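Local coordinates for protein cryptic loci regulator 2 (PDB 5IKJ) that acts upstream of histone deacetylases to promote transcriptional silencing and is required for proper nucleosome positioning at heterochromatic loci of fission yeast, at residues S73-L78 with T235-S240; H229-D234 with K388-D393. One frame throughout, in Å; residues are numbered along the deposited sequence.

Interaction 1. Residues S73-L78 with T235-S240; sequences STQPIL and TYTWPS
Trp238 and Thr74 meet through a single polar bond: the indole NE1 donates to Thr74 OG1 at 3.1 Å, nearly in the plane of the ring. The Thr74 hydroxyl is available there because it sits between its own backbone N and carbonyl carbon (chi1 68°). It also has a weak bond to Asp233 OD1 and makes no capping bond to the helix that starts after it. A second bond is donated the opposite way, from 73-78 to 235-240: Gln75 NE2 donates a hydrogen bond to Thr237 OG1 at 3.0 Å, with the acceptor close to the amide plane. The bend at chi2 (-52°) folds the Gln75 chain, and its OE1 comes to the edge of the Tyr236 ring, 3.9 Å from CE2. Thr237 OG1 is not held by Gln75 alone, since Asp233 OD1 is its strongest polar partner. Beside these bonds, farther along helix 75-82, the contact turns apolar. The two methyls of Leu78 divide between neighbours: CD1 lies 4.0 Å from Trp238 CH2, and CD2 lies 3.9 Å from Thr237 CG2. Ile77 CG2 approaches Trp238 CZ2 obliquely at 4.1 Å, and Leu266 of strand 255-266 packs against Thr74, Ile77 and Trp238 as well. The pattern is that of a helix-helix junction in a buried core, where the first turn of helix 75-82 packs against the last turn of helix 214-237 and the tryptophan that follows it.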
ATOM      1  N   SER A  73      -4.431  -4.743  -4.635  1.00 49.11           N
ATOM      2  CA  SER A  73      -5.610  -3.897  -4.503  1.00 53.00           C
ATOM      3  C   SER A  73      -6.792  -4.698  -3.975  1.00 64.48           C
ATOM      4  O   SER A  73      -7.067  -5.807  -4.445  1.00 55.35           O
ATOM      5  CB  SER A  73      -5.972  -3.271  -5.846  1.00 53.54           C
ATOM      6  OG  SER A  73      -7.078  -2.393  -5.707  1.00 50.14           O
ATOM      7  N   THR A  74      -7.495  -4.128  -2.996  1.00 59.09           N
ATOM      8  CA  THR A  74      -8.768  -4.661  -2.529  1.00 54.50           C
ATOM      9  C   THR A  74      -9.913  -3.692  -2.798  1.00 61.09           C
ATOM     10  O   THR A  74     -11.010  -3.879  -2.257  1.00 55.41           O
ATOM     11  CB  THR A  74      -8.700  -4.991  -1.035  1.00 53.40           C
ATOM     12  OG1 THR A  74      -8.593  -3.781  -0.275  1.00 56.58           O
ATOM     13  CG2 THR A  74      -7.500  -5.883  -0.734  1.00 52.93           C
ATOM     14  N   GLN A  75      -9.687  -2.665  -3.617  1.00 59.95           N
ATOM     15  CA  GLN A  75     -10.740  -1.693  -3.895  1.00 68.64           C
ATOM     16  C   GLN A  75     -11.961  -2.321  -4.554  1.00 70.96           C
ATOM     17  O   GLN A  75     -13.085  -1.895  -4.235  1.00 72.86           O
ATOM     18  CB  GLN A  75     -10.182  -0.557  -4.764  1.00 64.04           C
ATOM     19  CG  GLN A  75      -9.063   0.236  -4.106  1.00 51.13           C
ATOM     20  CD  GLN A  75      -9.433   0.725  -2.722  1.00 49.99           C
ATOM     21  OE1 GLN A  75     -10.500   1.306  -2.523  1.00 53.25           O
ATOM     22  NE2 GLN A  75      -8.561   0.474  -1.752  1.00 47.25           N
ATOM     23  N   PRO A  76     -11.834  -3.294  -5.461  1.00 69.77           N
ATOM     24  CA  PRO A  76     -13.044  -3.951  -5.979  1.00 67.57           C
ATOM     25  C   PRO A  76     -13.898  -4.571  -4.889  1.00 66.35           C
ATOM     26  O   PRO A  76     -15.124  -4.638  -5.041  1.00 73.50           O
ATOM     27  CB  PRO A  76     -12.481  -5.012  -6.934  1.00 60.91           C
ATOM     28  CG  PRO A  76     -11.155  -4.480  -7.347  1.00 67.82           C
ATOM     29  CD  PRO A  76     -10.617  -3.766  -6.144  1.00 65.89           C
ATOM     30  N   ILE A  77     -13.290  -5.021  -3.790  1.00 68.98           N
ATOM     31  CA  ILE A  77     -14.067  -5.592  -2.695  1.00 68.04           C
ATOM     32  C   ILE A  77     -14.877  -4.507  -1.996  1.00 72.23           C
ATOM     33  O   ILE A  77     -16.050  -4.710  -1.662  1.00 77.38           O
ATOM     34  CB  ILE A  77     -13.143  -6.336  -1.712  1.00 55.26           C
ATOM     35  CG1 ILE A  77     -12.433  -7.486  -2.434  1.00 56.73           C
ATOM     36  CG2 ILE A  77     -13.939  -6.862  -0.520  1.00 60.53           C
ATOM     37  CD1 ILE A  77     -11.434  -8.245  -1.582  1.00 67.57           C
ATOM     38  N   LEU A  78     -14.271  -3.340  -1.763  1.00 72.19           N
ATOM     39  CA  LEU A  78     -15.017  -2.241  -1.160  1.00 69.72           C
ATOM     40  C   LEU A  78     -16.090  -1.725  -2.109  1.00 73.73           C
ATOM     41  O   LEU A  78     -17.189  -1.364  -1.675  1.00 77.26           O
ATOM     42  CB  LEU A  78     -14.068  -1.108  -0.761  1.00 69.63           C
ATOM     43  CG  LEU A  78     -14.738   0.091  -0.079  1.00 72.15           C
ATOM     44  CD1 LEU A  78     -15.354  -0.317   1.254  1.00 71.93           C
ATOM     45  CD2 LEU A  78     -13.757   1.239   0.119  1.00 68.87           C
ATOM     46  N   THR A 235      -5.246   2.875   6.228  1.00 47.54           N
ATOM     47  CA  THR A 235      -5.654   4.243   6.516  1.00 51.71           C
ATOM     48  C   THR A 235      -6.939   4.673   5.821  1.00 51.21           C
ATOM     49  O   THR A 235      -7.498   5.707   6.201  1.00 47.27           O
ATOM     50  CB  THR A 235      -4.543   5.231   6.125  1.00 41.79           C
ATOM     51  OG1 THR A 235      -4.356   5.212   4.706  1.00 41.33           O
ATOM     52  CG2 THR A 235      -3.231   4.870   6.810  1.00 46.08           C
ATOM     53  N   TYR A 236      -7.427   3.923   4.830  1.00 47.41           N
ATOM     54  CA  TYR A 236      -8.598   4.339   4.069  1.00 45.48           C
ATOM     55  C   TYR A 236      -9.617   3.213   3.927  1.00 53.09           C
ATOM     56  O   TYR A 236     -10.792   3.393   4.259  1.00 56.77           O
ATOM     57  CB  TYR A 236      -8.167   4.848   2.690  1.00 42.51           C
ATOM     58  CG  TYR A 236      -9.304   5.103   1.727  1.00 49.40           C
ATOM     59  CD1 TYR A 236     -10.010   6.298   1.753  1.00 52.75           C
ATOM     60  CD2 TYR A 236      -9.661   4.153   0.779  1.00 51.71           C
ATOM     61  CE1 TYR A 236     -11.046   6.535   0.870  1.00 48.93           C
ATOM     62  CE2 TYR A 236     -10.695   4.381  -0.107  1.00 54.50           C
ATOM     63  CZ  TYR A 236     -11.383   5.573  -0.057  1.00 49.81           C
ATOM     64  OH  TYR A 236     -12.412   5.800  -0.941  1.00 58.02           O
ATOM     65  N   THR A 237      -9.181   2.046   3.448  1.00 52.13           N
ATOM     66  CA  THR A 237     -10.125   0.993   3.082  1.00 55.86           C
ATOM     67  C   THR A 237     -10.598   0.207   4.303  1.00 52.83           C
ATOM     68  O   THR A 237     -11.800   0.136   4.581  1.00 52.36           O
ATOM     69  CB  THR A 237      -9.485   0.052   2.059  1.00 53.11           C
ATOM     70  OG1 THR A 237      -8.622   0.801   1.191  1.00 49.04           O
ATOM     71  CG2 THR A 237     -10.556  -0.630   1.225  1.00 55.32           C
ATOM     72  N   TRP A 238      -9.666  -0.396   5.037  1.00 52.73           N
ATOM     73  CA  TRP A 238      -9.986  -1.203   6.216  1.00 45.40           C
ATOM     74  C   TRP A 238      -9.126  -0.746   7.387  1.00 48.30           C
ATOM     75  O   TRP A 238      -8.327  -1.514   7.932  1.00 49.01           O
ATOM     76  CB  TRP A 238      -9.772  -2.687   5.918  1.00 56.28           C
ATOM     77  CG  TRP A 238     -10.207  -3.093   4.542  1.00 44.11           C
ATOM     78  CD1 TRP A 238      -9.402  -3.354   3.472  1.00 47.38           C
ATOM     79  CD2 TRP A 238     -11.553  -3.279   4.085  1.00 47.16           C
ATOM     80  NE1 TRP A 238     -10.161  -3.693   2.378  1.00 52.15           N
ATOM     81  CE2 TRP A 238     -11.485  -3.655   2.728  1.00 50.04           C
ATOM     82  CE3 TRP A 238     -12.807  -3.164   4.691  1.00 54.67           C
ATOM     83  CZ2 TRP A 238     -12.622  -3.916   1.967  1.00 55.89           C
ATOM     84  CZ3 TRP A 238     -13.936  -3.426   3.933  1.00 56.24           C
ATOM     85  CH2 TRP A 238     -13.835  -3.798   2.586  1.00 58.89           C
ATOM     86  N   PRO A 239      -9.273   0.515   7.806  1.00 48.66           N
ATOM     87  CA  PRO A 239      -8.323   1.077   8.778  1.00 46.88           C
ATOM     88  C   PRO A 239      -8.504   0.572  10.199  1.00 51.09           C
ATOM     89  O   PRO A 239      -7.515   0.499  10.939  1.00 54.59           O
ATOM     90  CB  PRO A 239      -8.585   2.586   8.681  1.00 49.47           C
ATOM     91  CG  PRO A 239     -10.005   2.688   8.230  1.00 44.62           C
ATOM     92  CD  PRO A 239     -10.214   1.530   7.301  1.00 51.48           C
ATOM     93  N   SER A 240      -9.724   0.238  10.618  1.00 51.25           N
ATOM     94  CA  SER A 240      -9.961  -0.191  11.996  1.00 53.99           C
ATOM     95  C   SER A 240      -9.593  -1.666  12.086  1.00 63.27           C
ATOM     96  O   SER A 240     -10.439  -2.553  11.958  1.00 53.78           O
ATOM     97  CB  SER A 240     -11.408   0.061  12.404  1.00 53.73           C
ATOM     98  OG  SER A 240     -11.536   0.116  13.815  1.00 59.38           O
TER

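Interaction 2. Residues H229-D234 with K388-D393; sequences HECKDD and KLWIND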
ATOM      1  N   HIS A 229      -1.126  -0.315  -1.505  1.00 49.47           N
ATOM      2  CA  HIS A 229      -2.454  -0.800  -1.148  1.00 45.75           C
ATOM      3  C   HIS A 229      -2.518  -1.251   0.306  1.00 43.52           C
ATOM      4  O   HIS A 229      -3.581  -1.163   0.931  1.00 49.67           O
ATOM      5  CB  HIS A 229      -2.864  -1.927  -2.089  1.00 46.96           C
ATOM      6  CG  HIS A 229      -3.297  -1.445  -3.437  1.00 40.77           C
ATOM      7  ND1 HIS A 229      -4.463  -0.737  -3.633  1.00 51.59           N
ATOM      8  CD2 HIS A 229      -2.717  -1.556  -4.656  1.00 49.13           C
ATOM      9  CE1 HIS A 229      -4.586  -0.436  -4.913  1.00 45.85           C
ATOM     10  NE2 HIS A 229      -3.540  -0.924  -5.557  1.00 44.02           N
ATOM     11  N   GLU A 230      -1.406  -1.735   0.862  1.00 43.61           N
ATOM     12  CA  GLU A 230      -1.359  -1.978   2.300  1.00 44.22           C
ATOM     13  C   GLU A 230      -1.533  -0.675   3.069  1.00 47.72           C
ATOM     14  O   GLU A 230      -2.237  -0.628   4.085  1.00 46.91           O
ATOM     15  CB  GLU A 230      -0.039  -2.650   2.680  1.00 36.29           C
ATOM     16  CG  GLU A 230       0.032  -3.098   4.131  1.00 38.62           C
ATOM     17  CD  GLU A 230       1.391  -3.657   4.502  1.00 53.70           C
ATOM     18  OE1 GLU A 230       2.151  -4.033   3.583  1.00 44.48           O
ATOM     19  OE2 GLU A 230       1.700  -3.718   5.712  1.00 42.41           O
ATOM     20  N   CYS A 231      -0.896   0.395   2.592  1.00 52.70           N
ATOM     21  CA  CYS A 231      -1.065   1.709   3.200  1.00 44.30           C
ATOM     22  C   CYS A 231      -2.507   2.182   3.079  1.00 38.56           C
ATOM     23  O   CYS A 231      -3.132   2.581   4.069  1.00 42.82           O
ATOM     24  CB  CYS A 231      -0.116   2.697   2.524  1.00 54.97           C
ATOM     25  SG  CYS A 231      -0.134   4.342   3.221  1.00 48.03           S
ATOM     26  N   LYS A 232      -3.051   2.142   1.863  1.00 42.24           N
ATOM     27  CA  LYS A 232      -4.422   2.584   1.641  1.00 49.24           C
ATOM     28  C   LYS A 232      -5.398   1.808   2.517  1.00 50.15           C
ATOM     29  O   LYS A 232      -6.333   2.387   3.082  1.00 55.54           O
ATOM     30  CB  LYS A 232      -4.779   2.425   0.164  1.00 44.39           C
ATOM     31  CG  LYS A 232      -6.035   3.160  -0.268  1.00 45.63           C
ATOM     32  CD  LYS A 232      -6.235   3.051  -1.773  1.00 48.25           C
ATOM     33  CE  LYS A 232      -7.550   3.670  -2.224  1.00 48.50           C
ATOM     34  NZ  LYS A 232      -7.583   5.149  -2.045  1.00 52.81           N
ATOM     35  N   ASP A 233      -5.194   0.496   2.650  1.00 52.97           N
ATOM     36  CA  ASP A 233      -6.103  -0.306   3.462  1.00 43.78           C
ATOM     37  C   ASP A 233      -5.973   0.034   4.941  1.00 44.25           C
ATOM     38  O   ASP A 233      -6.975   0.072   5.663  1.00 43.96           O
ATOM     39  CB  ASP A 233      -5.845  -1.795   3.227  1.00 54.12           C
ATOM     40  CG  ASP A 233      -6.197  -2.234   1.818  1.00 48.00           C
ATOM     41  OD1 ASP A 233      -6.900  -1.479   1.114  1.00 54.11           O
ATOM     42  OD2 ASP A 233      -5.773  -3.338   1.416  1.00 57.08           O
ATOM     43  N   ASP A 234      -4.750   0.293   5.410  1.00 43.42           N
ATOM     44  CA  ASP A 234      -4.538   0.596   6.822  1.00 40.64           C
ATOM     45  C   ASP A 234      -5.013   1.994   7.203  1.00 52.66           C
ATOM     46  O   ASP A 234      -5.162   2.276   8.398  1.00 45.92           O
ATOM     47  CB  ASP A 234      -3.056   0.448   7.172  1.00 46.69           C
ATOM     48  CG  ASP A 234      -2.639  -1.001   7.352  1.00 51.04           C
ATOM     49  OD1 ASP A 234      -3.453  -1.901   7.053  1.00 43.67           O
ATOM     50  OD2 ASP A 234      -1.495  -1.240   7.791  1.00 47.95           O
ATOM     51  N   LYS A 388       2.502  -0.341  13.843  1.00 41.72           N
ATOM     52  CA  LYS A 388       2.871   0.115  12.512  1.00 41.39           C
ATOM     53  C   LYS A 388       2.213   1.462  12.246  1.00 50.69           C
ATOM     54  O   LYS A 388       1.038   1.661  12.568  1.00 48.19           O
ATOM     55  CB  LYS A 388       2.426  -0.899  11.457  1.00 42.73           C
ATOM     56  CG  LYS A 388       3.280  -0.953  10.201  1.00 41.33           C
ATOM     57  CD  LYS A 388       2.809  -2.074   9.285  1.00 45.12           C
ATOM     58  CE  LYS A 388       3.743  -2.279   8.103  1.00 46.94           C
ATOM     59  NZ  LYS A 388       3.481  -3.577   7.422  1.00 50.65           N
ATOM     60  N   LEU A 389       2.972   2.386  11.658  1.00 44.68           N
ATOM     61  CA  LEU A 389       2.473   3.723  11.371  1.00 45.92           C
ATOM     62  C   LEU A 389       2.718   4.067   9.911  1.00 42.66           C
ATOM     63  O   LEU A 389       3.707   3.642   9.310  1.00 45.00           O
ATOM     64  CB  LEU A 389       3.127   4.777  12.271  1.00 39.40           C
ATOM     65  CG  LEU A 389       2.588   4.837  13.701  1.00 43.77           C
ATOM     66  CD1 LEU A 389       3.483   5.704  14.569  1.00 51.64           C
ATOM     67  CD2 LEU A 389       1.157   5.363  13.719  1.00 47.41           C
ATOM     68  N   TRP A 390       1.799   4.849   9.350  1.00 41.86           N
ATOM     69  CA  TRP A 390       1.807   5.172   7.933  1.00 42.48           C
ATOM     70  C   TRP A 390       1.612   6.666   7.718  1.00 47.47           C
ATOM     71  O   TRP A 390       1.194   7.406   8.614  1.00 45.29           O
ATOM     72  CB  TRP A 390       0.688   4.447   7.177  1.00 42.07           C
ATOM     73  CG  TRP A 390       0.757   2.942   7.139  1.00 51.67           C
ATOM     74  CD1 TRP A 390       0.164   2.068   8.012  1.00 45.01           C
ATOM     75  CD2 TRP A 390       1.418   2.133   6.154  1.00 47.83           C
ATOM     76  NE1 TRP A 390       0.427   0.773   7.637  1.00 43.37           N
ATOM     77  CE2 TRP A 390       1.194   0.785   6.502  1.00 49.09           C
ATOM     78  CE3 TRP A 390       2.180   2.418   5.018  1.00 44.22           C
ATOM     79  CZ2 TRP A 390       1.710  -0.275   5.755  1.00 42.89           C
ATOM     80  CZ3 TRP A 390       2.692   1.364   4.278  1.00 51.22           C
ATOM     81  CH2 TRP A 390       2.453   0.035   4.650  1.00 44.33           C
ATOM     82  N   ILE A 391       1.912   7.097   6.493  1.00 47.12           N
ATOM     83  CA  ILE A 391       1.368   8.349   5.991  1.00 43.89           C
ATOM     84  C   ILE A 391      -0.132   8.171   5.775  1.00 52.90           C
ATOM     85  O   ILE A 391      -0.606   7.082   5.423  1.00 50.05           O
ATOM     86  CB  ILE A 391       2.072   8.780   4.690  1.00 41.74           C
ATOM     87  CG1 ILE A 391       1.901   7.713   3.602  1.00 47.80           C
ATOM     88  CG2 ILE A 391       3.551   9.050   4.956  1.00 44.76           C
ATOM     89  CD1 ILE A 391       2.440   8.114   2.239  1.00 51.27           C
ATOM     90  N   ASN A 392      -0.890   9.244   5.999  1.00 48.11           N
ATOM     91  CA  ASN A 392      -2.352   9.247   5.922  1.00 46.16           C
ATOM     92  C   ASN A 392      -2.961   8.584   7.150  1.00 44.26           C
ATOM     93  O   ASN A 392      -4.183   8.367   7.191  1.00 44.33           O
ATOM     94  CB  ASN A 392      -2.864   8.547   4.658  1.00 39.86           C
ATOM     95  CG  ASN A 392      -4.268   8.972   4.279  1.00 47.02           C
ATOM     96  OD1 ASN A 392      -4.602  10.156   4.316  1.00 54.19           O
ATOM     97  ND2 ASN A 392      -5.101   8.003   3.911  1.00 49.30           N
ATOM     98  N   ASP A 393      -2.151   8.258   8.152  1.00 45.08           N
ATOM     99  CA  ASP A 393      -2.590   7.559   9.349  1.00 39.65           C
ATOM    100  C   ASP A 393      -2.896   8.563  10.460  1.00 46.38           C
ATOM    101  O   ASP A 393      -2.660   9.766  10.329  1.00 47.80           O
ATOM    102  CB  ASP A 393      -1.509   6.564   9.787  1.00 46.99           C
ATOM    103  CG  ASP A 393      -1.991   5.592  10.843  1.00 45.74           C
ATOM    104  OD1 ASP A 393      -3.221   5.464  11.034  1.00 46.19           O
ATOM    105  OD2 ASP A 393      -1.134   4.951  11.483  1.00 50.68           O
TER
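Trp390 lays its indole against Cys231 and Glu230 in a helix-on-sheet packing, in which residues 229-234 of helix 214-237 run nearly perpendicular to residues 388-390 of the strand. The axes of the short segments approach to 9.4 Å at 97°. The tight part is the indole itself. Cys231 CA stands over one face toward the rim, while Cys231 CB is 3.4 Å from CE3 of Trp390. The sulfur, anti to its backbone N, makes an oblique sulfur-aromatic contact, 4.4 Å from the centroid of the six-membered ring of Trp390. At the pyrrole side, Trp390 NE1 donates to Asp234 OD2 at 2.8 Å. This bond is bent (131° at the hydrogen); it uses the anti side of OD2, and the oxygen stands tilted out of the indole plane. Asp234 OD1 is taken by a salt bridge to Arg264. Next to the N-H along the same edge, Glu230 OE2 lies in the ring plane 3.4 Å from Trp390 CZ2 and forms a salt bridge with Lys388 NZ; their modelled separation of 2.5 Å is doubtfully short. Both Lys388 NZ and Glu230 OE1 also bond to the backbone of another protein's chain. An alanine at Trp390 would probably leave Asp234 OD2 without its N-H partner and open a gap beside Cys231. The looser side is the far half of the type II turn that starts at Trp390, at Asn392 and Asp393. Here Asn392 CB comes no nearer than 5.2 Å, to Cys231 SG; its amide bonds to Thr235, one residue past the segment, and to Tyr413, and Asp393 pairs with Arg243 and Arg462. Earlier in the turn, Ile391 reaches the helix with one branch, its CG1 4.0 Å from Cys231 SG.

Interactions 1 and 2 use adjoining parts of the chain, interaction 2 residues 229-234 of helix 214-237 and interaction 1 the end of that helix and the loop that follows. Their centres are about 10 Å apart, and their segments alternate along the chain. The helix backbone joins them through probable hydrogen bonds, Trp238 N to Asp233 O at 2.8 Å and Thr237 N to Lys232 O at 2.9 Å. Asp233 is shared by both contacts, its OD1 3.2 Å from Thr74 OG1. Thr235 makes a second link, its OG1 bonding to Cys231 O and Asn392 ND2. One helix thus connects helix 75-82 to the sheet holding strand 387-390. Neither contact includes a ligand of the zinc ion, which is bound by His189, Cys204, Cys206 and Cys209.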